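Local structure of response regulator aspartate phosphatase I (4I1A) at residues Y112-K117 with V149-Y154; S131-V136 with A143-K148; C186-A191 with I223-M228. The protein dephosphorylates the sporulation phosphotransferase Spo0F and activates gene expression, excision and transfer of the mobile element ICEBs1. All coordinates share one frame; numbering follows the deposited sequence.

Interaction 1: Y112-K117 with V149-Y154; sequences YEFRRK and VSYVYY
F114 and Y151 reach each other through the same side-chain torsion: in both, CG stands opposite the backbone N (chi1 -178° in F114, -165° in Y151), which carries each ring out beside its own carbonyl carbon and to the interface of helix 102-115 with helix 139-155. F114 supplies the larger part of the contact. Its CB leaves the backbone in the direction of helix 139-155, and the far rim of its ring arrives at the edge of the Y151 ring, close to that ring's plane; the nearest pair is F114 CZ to Y151 CE2 at 3.4 Å. The ring centroids lie 5.5 Å apart with the planes at 77°, an oblique aromatic pair. The adjoining CD1-CE1 side of the phenylalanine ring runs alongside V152, with CE1 3.9 Å from V152 CA and CD1 4.0 Å from V152 CB. One ring is thus shared between two consecutive residues of a single helical turn, and the helices pack here through apolar atoms. Both are helices of an all-helical chain; Y151 and V152 fall within the predicted second tetratricopeptide repeat. On the F114 side, helix 102-115 finishes in a Schellman motif: K117, with positive phi, is its C-prime residue, and E118 N returns to E113 O. The K117 side chain folds back over this end. Its NZ comes close to F114 O, at a distance too short to be relied on, and lies 4.0 Å above one face of the F114 ring, offset toward the rim. V152 also touches Y126 of helix 119-129, while Y151 leans on I189 of helix 180-196.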
loop_
_atom_site.group_PDB
_atom_site.type_symbol
_atom_site.label_atom_id
_atom_site.label_comp_id
_atom_site.label_asym_id
_atom_site.label_seq_id
_atom_site.Cartn_x
_atom_site.Cartn_y
_atom_site.Cartn_z
ATOM N N TYR A 112 22.802 2.286 1.502
ATOM C CA TYR A 112 23.181 3.584 2.033
ATOM C C TYR A 112 22.503 4.699 1.248
ATOM O O TYR A 112 21.822 5.548 1.825
ATOM C CB TYR A 112 24.704 3.719 1.967
ATOM C CG TYR A 112 25.257 5.108 2.158
ATOM C CD1 TYR A 112 25.188 5.738 3.391
ATOM C CD2 TYR A 112 25.893 5.772 1.116
ATOM C CE1 TYR A 112 25.715 7.003 3.578
ATOM C CE2 TYR A 112 26.423 7.039 1.290
ATOM C CZ TYR A 112 26.332 7.650 2.525
ATOM O OH TYR A 112 26.856 8.910 2.716
ATOM N N GLU A 113 22.676 4.682 -0.071
ATOM C CA GLU A 113 22.085 5.711 -0.921
ATOM C C GLU A 113 20.561 5.647 -0.934
ATOM O O GLU A 113 19.892 6.658 -1.146
ATOM C CB GLU A 113 22.626 5.620 -2.351
ATOM C CG GLU A 113 24.121 5.850 -2.472
ATOM C CD GLU A 113 24.515 7.312 -2.357
ATOM O OE1 GLU A 113 25.289 7.779 -3.217
ATOM O OE2 GLU A 113 24.067 7.990 -1.408
ATOM N N PHE A 114 20.015 4.456 -0.718
ATOM C CA PHE A 114 18.571 4.314 -0.668
ATOM C C PHE A 114 18.038 5.012 0.581
ATOM O O PHE A 114 16.973 5.632 0.554
ATOM C CB PHE A 114 18.154 2.840 -0.692
ATOM C CG PHE A 114 16.666 2.642 -0.689
ATOM C CD1 PHE A 114 15.906 2.957 -1.808
ATOM C CD2 PHE A 114 16.019 2.166 0.439
ATOM C CE1 PHE A 114 14.526 2.790 -1.808
ATOM C CE2 PHE A 114 14.638 1.997 0.448
ATOM C CZ PHE A 114 13.891 2.308 -0.681
ATOM N N ARG A 115 18.800 4.914 1.668
ATOM C CA ARG A 115 18.460 5.571 2.925
ATOM C C ARG A 115 18.314 7.079 2.740
ATOM O O ARG A 115 17.324 7.673 3.168
ATOM C CB ARG A 115 19.515 5.261 3.993
ATOM C CG ARG A 115 19.302 5.993 5.306
ATOM C CD ARG A 115 17.994 5.583 5.967
ATOM N NE ARG A 115 17.649 6.472 7.070
ATOM C CZ ARG A 115 16.865 7.539 6.951
ATOM N NH1 ARG A 115 16.333 7.847 5.774
ATOM N NH2 ARG A 115 16.608 8.297 8.010
ATOM N N ARG A 116 19.293 7.694 2.085
ATOM C CA ARG A 116 19.223 9.121 1.792
ATOM C C ARG A 116 18.386 9.382 0.545
ATOM O O ARG A 116 18.316 10.510 0.057
ATOM C CB ARG A 116 20.623 9.713 1.635
ATOM C CG ARG A 116 21.729 8.677 1.492
ATOM C CD ARG A 116 23.107 9.316 1.619
ATOM N NE ARG A 116 23.347 10.324 0.587
ATOM C CZ ARG A 116 24.399 11.139 0.565
ATOM N NH1 ARG A 116 25.315 11.074 1.524
ATOM N NH2 ARG A 116 24.533 12.026 -0.412
ATOM N N LYS A 117 17.761 8.322 0.037
ATOM C CA LYS A 117 16.821 8.399 -1.085
ATOM C C LYS A 117 17.430 8.929 -2.382
ATOM O O LYS A 117 16.729 9.487 -3.230
ATOM C CB LYS A 117 15.563 9.185 -0.697
ATOM C CG LYS A 117 14.709 8.475 0.345
ATOM C CD LYS A 117 14.135 7.180 -0.215
ATOM C CE LYS A 117 13.648 6.260 0.893
ATOM N NZ LYS A 117 14.760 5.846 1.796
ATOM N N VAL A 149 17.208 -5.038 -4.029
ATOM C CA VAL A 149 17.087 -4.513 -5.385
ATOM C C VAL A 149 15.622 -4.388 -5.811
ATOM O O VAL A 149 15.227 -3.375 -6.392
ATOM C CB VAL A 149 17.878 -5.365 -6.414
ATOM C CG1 VAL A 149 17.611 -4.881 -7.828
ATOM C CG2 VAL A 149 19.369 -5.307 -6.120
ATOM N N SER A 150 14.818 -5.410 -5.516
ATOM C CA SER A 150 13.398 -5.366 -5.869
ATOM C C SER A 150 12.742 -4.195 -5.179
ATOM O O SER A 150 11.862 -3.551 -5.743
ATOM C CB SER A 150 12.676 -6.660 -5.496
ATOM O OG SER A 150 12.476 -6.756 -4.102
ATOM N N TYR A 151 13.196 -3.912 -3.959
ATOM C CA TYR A 151 12.612 -2.857 -3.142
ATOM C C TYR A 151 12.863 -1.448 -3.692
ATOM O O TYR A 151 11.942 -0.635 -3.754
ATOM C CB TYR A 151 13.109 -2.969 -1.704
ATOM C CG TYR A 151 12.292 -2.165 -0.726
ATOM C CD1 TYR A 151 11.055 -2.620 -0.287
ATOM C CD2 TYR A 151 12.750 -0.944 -0.248
ATOM C CE1 TYR A 151 10.296 -1.879 0.609
ATOM C CE2 TYR A 151 12.000 -0.198 0.646
ATOM C CZ TYR A 151 10.774 -0.669 1.072
ATOM O OH TYR A 151 10.031 0.075 1.964
ATOM N N VAL A 152 14.097 -1.141 -4.081
ATOM C CA VAL A 152 14.352 0.174 -4.663
ATOM C C VAL A 152 13.556 0.319 -5.970
ATOM O O VAL A 152 12.965 1.367 -6.237
ATOM C CB VAL A 152 15.869 0.454 -4.872
ATOM C CG1 VAL A 152 16.548 -0.727 -5.488
ATOM C CG2 VAL A 152 16.082 1.709 -5.743
ATOM N N TYR A 153 13.524 -0.752 -6.760
ATOM C CA TYR A 153 12.737 -0.790 -7.981
ATOM C C TYR A 153 11.249 -0.576 -7.712
ATOM O O TYR A 153 10.578 0.143 -8.460
ATOM C CB TYR A 153 12.979 -2.101 -8.730
ATOM C CG TYR A 153 14.190 -2.037 -9.627
ATOM C CD1 TYR A 153 14.421 -0.922 -10.427
ATOM C CD2 TYR A 153 15.110 -3.080 -9.669
ATOM C CE1 TYR A 153 15.531 -0.851 -11.262
ATOM C CE2 TYR A 153 16.231 -3.019 -10.499
ATOM C CZ TYR A 153 16.433 -1.902 -11.290
ATOM O OH TYR A 153 17.538 -1.833 -12.110
ATOM N N TYR A 154 10.749 -1.185 -6.640
ATOM C CA TYR A 154 9.368 -0.989 -6.211
ATOM C C TYR A 154 9.109 0.464 -5.808
ATOM O O TYR A 154 8.005 0.980 -5.986
ATOM C CB TYR A 154 9.034 -1.933 -5.053
ATOM C CG TYR A 154 7.632 -1.782 -4.506
ATOM C CD1 TYR A 154 6.521 -2.012 -5.311
ATOM C CD2 TYR A 154 7.417 -1.420 -3.180
ATOM C CE1 TYR A 154 5.234 -1.870 -4.819
ATOM C CE2 TYR A 154 6.127 -1.280 -2.672
ATOM C CZ TYR A 154 5.040 -1.506 -3.497
ATOM O OH TYR A 154 3.758 -1.374 -3.006
#

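Interaction 2: S131-V136 with A143-K148; sequences SKLSEV and AEFFFK
L133 meets F145 and F146 through apolar contacts, one methyl being directed chiefly to each ring. CD1 of L133 approaches CD2 of F145 at 4.1 Å, and CD2 of L133 lies 4.1 Å from CZ of F146; both methyls come to the rings obliquely. The leucine fork therefore fits between two sequence neighbours. With CG opposite the backbone N (chi1 -172°), L133 extends toward helix 139-155, whereas the two phenylalanines leave that helix by different first torsions, 172° in F145 and -67° in F146, so that their rings converge on the same leucine. CE1 of F146 lies at the edge of the F145 ring, in its plane. Among polar groups, S131 OG is hydrogen-bonded to I128 O, near the end of helix 119-129. The contact is plain apolar packing of a helix connection: it folds the loop after helix 119-129 back against helix 139-155, which follows it in the chain. F145 meets F107 of helix 102-115 edge-to-face and also touches Y126 and A129 of helix 119-129, L133 touches Y103 of helix 102-115, and F146 touches Y165, R168 and A169 of helix 159-173.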
loop_
_atom_site.group_PDB
_atom_site.type_symbol
_atom_site.label_atom_id
_atom_site.label_comp_id
_atom_site.label_asym_id
_atom_site.label_seq_id
_atom_site.Cartn_x
_atom_site.Cartn_y
_atom_site.Cartn_z
ATOM N N SER A 131 27.203 -7.491 -10.361
ATOM C CA SER A 131 28.253 -8.014 -11.234
ATOM C C SER A 131 29.346 -8.699 -10.417
ATOM O O SER A 131 29.912 -9.707 -10.839
ATOM C CB SER A 131 28.858 -6.907 -12.104
ATOM O OG SER A 131 29.617 -5.996 -11.328
ATOM N N LYS A 132 29.633 -8.145 -9.242
ATOM C CA LYS A 132 30.633 -8.711 -8.344
ATOM C C LYS A 132 29.989 -9.745 -7.419
ATOM O O LYS A 132 30.596 -10.197 -6.445
ATOM C CB LYS A 132 31.316 -7.600 -7.539
ATOM C CG LYS A 132 31.768 -6.415 -8.393
ATOM C CD LYS A 132 33.263 -6.168 -8.281
ATOM C CE LYS A 132 33.715 -5.032 -9.190
ATOM N NZ LYS A 132 33.600 -5.376 -10.636
ATOM N N LEU A 133 28.747 -10.107 -7.736
ATOM C CA LEU A 133 28.031 -11.169 -7.037
ATOM C C LEU A 133 28.452 -12.510 -7.636
ATOM O O LEU A 133 27.995 -13.566 -7.207
ATOM C CB LEU A 133 26.515 -10.965 -7.174
ATOM C CG LEU A 133 25.503 -11.823 -6.393
ATOM C CD1 LEU A 133 25.247 -11.294 -4.981
ATOM C CD2 LEU A 133 24.192 -11.941 -7.161
ATOM N N SER A 134 29.328 -12.456 -8.639
ATOM C CA SER A 134 29.872 -13.659 -9.262
ATOM C C SER A 134 30.555 -14.512 -8.201
ATOM O O SER A 134 30.497 -15.739 -8.236
ATOM C CB SER A 134 30.887 -13.291 -10.346
ATOM O OG SER A 134 30.551 -12.059 -10.964
ATOM N N GLU A 135 31.193 -13.835 -7.253
ATOM C CA GLU A 135 31.871 -14.492 -6.149
ATOM C C GLU A 135 31.017 -14.469 -4.891
ATOM O O GLU A 135 31.440 -13.955 -3.854
ATOM C CB GLU A 135 33.202 -13.801 -5.873
ATOM C CG GLU A 135 34.240 -13.986 -6.961
ATOM C CD GLU A 135 35.468 -13.148 -6.706
ATOM O OE1 GLU A 135 35.300 -12.016 -6.204
ATOM O OE2 GLU A 135 36.593 -13.619 -6.993
ATOM N N VAL A 136 29.812 -15.025 -4.992
ATOM C CA VAL A 136 28.902 -15.106 -3.856
ATOM C C VAL A 136 28.809 -16.543 -3.345
ATOM O O VAL A 136 28.854 -17.499 -4.121
ATOM C CB VAL A 136 27.501 -14.591 -4.224
ATOM C CG1 VAL A 136 26.821 -15.552 -5.187
ATOM C CG2 VAL A 136 26.657 -14.386 -2.970
ATOM N N ALA A 143 19.869 -13.883 -1.988
ATOM C CA ALA A 143 18.452 -13.622 -1.787
ATOM C C ALA A 143 18.282 -12.283 -1.080
ATOM O O ALA A 143 17.458 -11.473 -1.481
ATOM C CB ALA A 143 17.793 -14.752 -0.997
ATOM N N GLU A 144 19.086 -12.049 -0.046
ATOM C CA GLU A 144 19.075 -10.774 0.660
ATOM C C GLU A 144 19.351 -9.626 -0.310
ATOM O O GLU A 144 18.705 -8.583 -0.242
ATOM C CB GLU A 144 20.079 -10.783 1.820
ATOM C CG GLU A 144 19.598 -11.556 3.054
ATOM C CD GLU A 144 20.739 -12.002 3.974
ATOM O OE1 GLU A 144 21.909 -11.977 3.539
ATOM O OE2 GLU A 144 20.463 -12.382 5.134
ATOM N N PHE A 145 20.287 -9.843 -1.230
ATOM C CA PHE A 145 20.631 -8.848 -2.241
ATOM C C PHE A 145 19.490 -8.573 -3.220
ATOM O O PHE A 145 19.160 -7.417 -3.493
ATOM C CB PHE A 145 21.875 -9.286 -3.023
ATOM C CG PHE A 145 22.180 -8.409 -4.201
ATOM C CD1 PHE A 145 22.677 -7.128 -4.012
ATOM C CD2 PHE A 145 21.952 -8.853 -5.496
ATOM C CE1 PHE A 145 22.949 -6.302 -5.091
ATOM C CE2 PHE A 145 22.219 -8.035 -6.584
ATOM C CZ PHE A 145 22.723 -6.757 -6.380
ATOM N N PHE A 146 18.903 -9.636 -3.758
ATOM C CA PHE A 146 17.774 -9.505 -4.675
ATOM C C PHE A 146 16.589 -8.777 -4.040
ATOM O O PHE A 146 15.925 -7.961 -4.693
ATOM C CB PHE A 146 17.329 -10.879 -5.190
ATOM C CG PHE A 146 18.342 -11.556 -6.076
ATOM C CD1 PHE A 146 19.186 -10.811 -6.889
ATOM C CD2 PHE A 146 18.454 -12.939 -6.090
ATOM C CE1 PHE A 146 20.131 -11.434 -7.705
ATOM C CE2 PHE A 146 19.392 -13.571 -6.902
ATOM C CZ PHE A 146 20.233 -12.817 -7.711
ATOM N N PHE A 147 16.326 -9.071 -2.771
ATOM C CA PHE A 147 15.227 -8.426 -2.067
ATOM C C PHE A 147 15.404 -6.917 -2.052
ATOM O O PHE A 147 14.486 -6.172 -2.392
ATOM C CB PHE A 147 15.095 -8.941 -0.635
ATOM C CG PHE A 147 13.979 -8.281 0.132
ATOM C CD1 PHE A 147 12.676 -8.744 0.017
ATOM C CD2 PHE A 147 14.224 -7.182 0.946
ATOM C CE1 PHE A 147 11.641 -8.132 0.710
ATOM C CE2 PHE A 147 13.193 -6.565 1.640
ATOM C CZ PHE A 147 11.900 -7.041 1.522
ATOM N N LYS A 148 16.591 -6.469 -1.660
ATOM C CA LYS A 148 16.886 -5.039 -1.620
ATOM C C LYS A 148 16.712 -4.381 -2.984
ATOM O O LYS A 148 16.135 -3.301 -3.084
ATOM C CB LYS A 148 18.299 -4.808 -1.094
ATOM C CG LYS A 148 18.476 -5.290 0.328
ATOM C CD LYS A 148 17.536 -4.550 1.281
ATOM C CE LYS A 148 17.492 -5.233 2.654
ATOM N NZ LYS A 148 16.938 -4.345 3.723
#

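Interaction 3: C186-A191 with I223-M228; sequences CQFIVA and IAMSHM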
loop_
_atom_site.group_PDB
_atom_site.type_symbol
_atom_site.label_atom_id
_atom_site.label_comp_id
_atom_site.label_asym_id
_atom_site.label_seq_id
_atom_site.Cartn_x
_atom_site.Cartn_y
_atom_site.Cartn_z
ATOM N N CYS A 186 8.937 -10.774 0.643
ATOM C CA CYS A 186 9.117 -10.935 -0.807
ATOM C C CYS A 186 7.773 -11.012 -1.509
ATOM O O CYS A 186 7.544 -10.327 -2.511
ATOM C CB CYS A 186 9.926 -12.193 -1.132
ATOM S SG CYS A 186 11.687 -12.023 -0.835
ATOM N N GLN A 187 6.883 -11.835 -0.958
ATOM C CA GLN A 187 5.512 -11.929 -1.444
ATOM C C GLN A 187 4.758 -10.589 -1.388
ATOM O O GLN A 187 3.961 -10.303 -2.275
ATOM C CB GLN A 187 4.739 -13.009 -0.677
ATOM C CG GLN A 187 5.279 -14.418 -0.849
ATOM C CD GLN A 187 4.573 -15.420 0.058
ATOM O OE1 GLN A 187 4.104 -15.068 1.143
ATOM N NE2 GLN A 187 4.482 -16.667 -0.390
ATOM N N PHE A 188 5.004 -9.773 -0.360
ATOM C CA PHE A 188 4.375 -8.448 -0.296
ATOM C C PHE A 188 4.834 -7.603 -1.467
ATOM O O PHE A 188 4.046 -6.864 -2.044
ATOM C CB PHE A 188 4.687 -7.693 1.018
ATOM C CG PHE A 188 3.882 -8.153 2.214
ATOM C CD1 PHE A 188 3.063 -9.273 2.147
ATOM C CD2 PHE A 188 3.960 -7.467 3.418
ATOM C CE1 PHE A 188 2.330 -9.710 3.264
ATOM C CE2 PHE A 188 3.232 -7.892 4.542
ATOM C CZ PHE A 188 2.413 -9.017 4.464
ATOM N N ILE A 189 6.117 -7.690 -1.804
ATOM C CA ILE A 189 6.642 -6.916 -2.927
ATOM C C ILE A 189 5.964 -7.366 -4.223
ATOM O O ILE A 189 5.513 -6.534 -5.014
ATOM C CB ILE A 189 8.176 -7.050 -3.068
ATOM C CG1 ILE A 189 8.874 -6.683 -1.759
ATOM C CG2 ILE A 189 8.696 -6.167 -4.196
ATOM C CD1 ILE A 189 8.754 -5.228 -1.405
ATOM N N VAL A 190 5.898 -8.680 -4.432
ATOM C CA VAL A 190 5.261 -9.227 -5.621
ATOM C C VAL A 190 3.840 -8.693 -5.724
ATOM O O VAL A 190 3.456 -8.106 -6.740
ATOM C CB VAL A 190 5.252 -10.775 -5.617
ATOM C CG1 VAL A 190 4.360 -11.302 -6.736
ATOM C CG2 VAL A 190 6.679 -11.320 -5.770
ATOM N N ALA A 191 3.087 -8.871 -4.644
ATOM C CA ALA A 191 1.691 -8.436 -4.564
ATOM C C ALA A 191 1.506 -6.918 -4.670
ATOM O O ALA A 191 0.544 -6.461 -5.283
ATOM C CB ALA A 191 1.072 -8.939 -3.299
ATOM N N ILE A 223 0.594 -11.417 10.329
ATOM C CA ILE A 223 -0.773 -11.914 10.216
ATOM C C ILE A 223 -1.728 -10.744 9.981
ATOM O O ILE A 223 -2.584 -10.783 9.089
ATOM C CB ILE A 223 -1.197 -12.695 11.482
ATOM C CG1 ILE A 223 -0.539 -14.075 11.500
ATOM C CG2 ILE A 223 -2.713 -12.837 11.561
ATOM C CD1 ILE A 223 -0.817 -14.896 12.788
ATOM N N ALA A 224 -1.566 -9.692 10.774
ATOM C CA ALA A 224 -2.387 -8.494 10.606
ATOM C C ALA A 224 -2.091 -7.800 9.286
ATOM O O ALA A 224 -2.991 -7.265 8.643
ATOM C CB ALA A 224 -2.178 -7.539 11.758
ATOM N N MET A 225 -0.827 -7.798 8.883
ATOM C CA MET A 225 -0.470 -7.157 7.623
ATOM C C MET A 225 -1.094 -7.886 6.436
ATOM O O MET A 225 -1.610 -7.252 5.520
ATOM C CB MET A 225 1.045 -7.020 7.479
ATOM C CG MET A 225 1.625 -5.893 8.313
ATOM S SD MET A 225 3.360 -5.570 7.941
ATOM C CE MET A 225 3.237 -4.861 6.299
ATOM N N SER A 226 -1.086 -9.213 6.480
ATOM C CA SER A 226 -1.745 -10.005 5.449
ATOM C C SER A 226 -3.251 -9.751 5.432
ATOM O O SER A 226 -3.827 -9.488 4.379
ATOM C CB SER A 226 -1.479 -11.494 5.651
ATOM O OG SER A 226 -0.099 -11.774 5.594
ATOM N N HIS A 227 -3.886 -9.844 6.595
ATOM C CA HIS A 227 -5.319 -9.551 6.700
ATOM C C HIS A 227 -5.667 -8.198 6.092
ATOM O O HIS A 227 -6.586 -8.089 5.283
ATOM C CB HIS A 227 -5.777 -9.586 8.159
ATOM C CG HIS A 227 -6.010 -10.967 8.691
ATOM N ND1 HIS A 227 -6.675 -11.938 7.973
ATOM C CD2 HIS A 227 -5.675 -11.534 9.870
ATOM C CE1 HIS A 227 -6.733 -13.045 8.684
ATOM N NE2 HIS A 227 -6.133 -12.829 9.846
ATOM N N MET A 228 -4.918 -7.170 6.477
ATOM C CA MET A 228 -5.155 -5.821 5.980
ATOM C C MET A 228 -5.065 -5.775 4.454
ATOM O O MET A 228 -5.949 -5.246 3.776
ATOM C CB MET A 228 -4.157 -4.840 6.607
ATOM C CG MET A 228 -4.383 -3.367 6.229
ATOM S SD MET A 228 -3.030 -2.279 6.753
ATOM C CE MET A 228 -1.696 -2.828 5.705
#
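F188 bridges helix 180-196 and helix 220-236, CB leaving the backbone in the direction of the latter. From CB, the first torsion of -78° sets CG opposite the carbonyl carbon, beside the backbone N. Along one side of the ring, CD2 comes within 4.0 Å of M225 CE, and CE2 meets the same methyl at 3.5 Å, the shortest approach. CE2 also lies 3.8 Å from M225 CB, so the methionine, bent at chi3 (70°), touches the ring with base and end. At the tip, CZ is 3.9 Å from M225 CB and 3.9 Å from S226 OG, while CE1 on the other side has that same oxygen beside it. Both M225 CE and S226 OG sit at the ring edge, near its plane. The hydroxyl of S226 is hydrogen-bonded to L222 O, one turn earlier in its helix. F188 thereby joins the predicted third tetratricopeptide repeat to the fourth. Replacing F188 by alanine removes the ring, which would probably leave M225 CE and S226 OG without their aromatic neighbour and open a gap between the helices. Helix 200-215 adjoins both, with F207 on A191 and S210 on S226; helix 240-257 packs on I223, A224 and H227, helix 139-155 on I189.

In the fold
Interactions 1 and 2 share helix 139-155: their segments 149-154 and 143-148 adjoin, their centres lie about 15 Å apart, and interaction 2 is nested in the chain excursion that interaction 1 closes. Interaction 3 follows in series, its centre about 19 Å from that of interaction 1 and about 24 Å from that of interaction 2, and joins helix 180-196 to helix 220-236 through contact residues that fall in predicted repeats 3 and 4. Helix 139-155 makes the link: Y151 CD1 packs on I189 CD1 at 3.7 Å, and F147 CD1 on C186 SG at 3.5 Å. Contacts thus pass from helix to helix, consistent with a repeat array built by successive packing, without any strand.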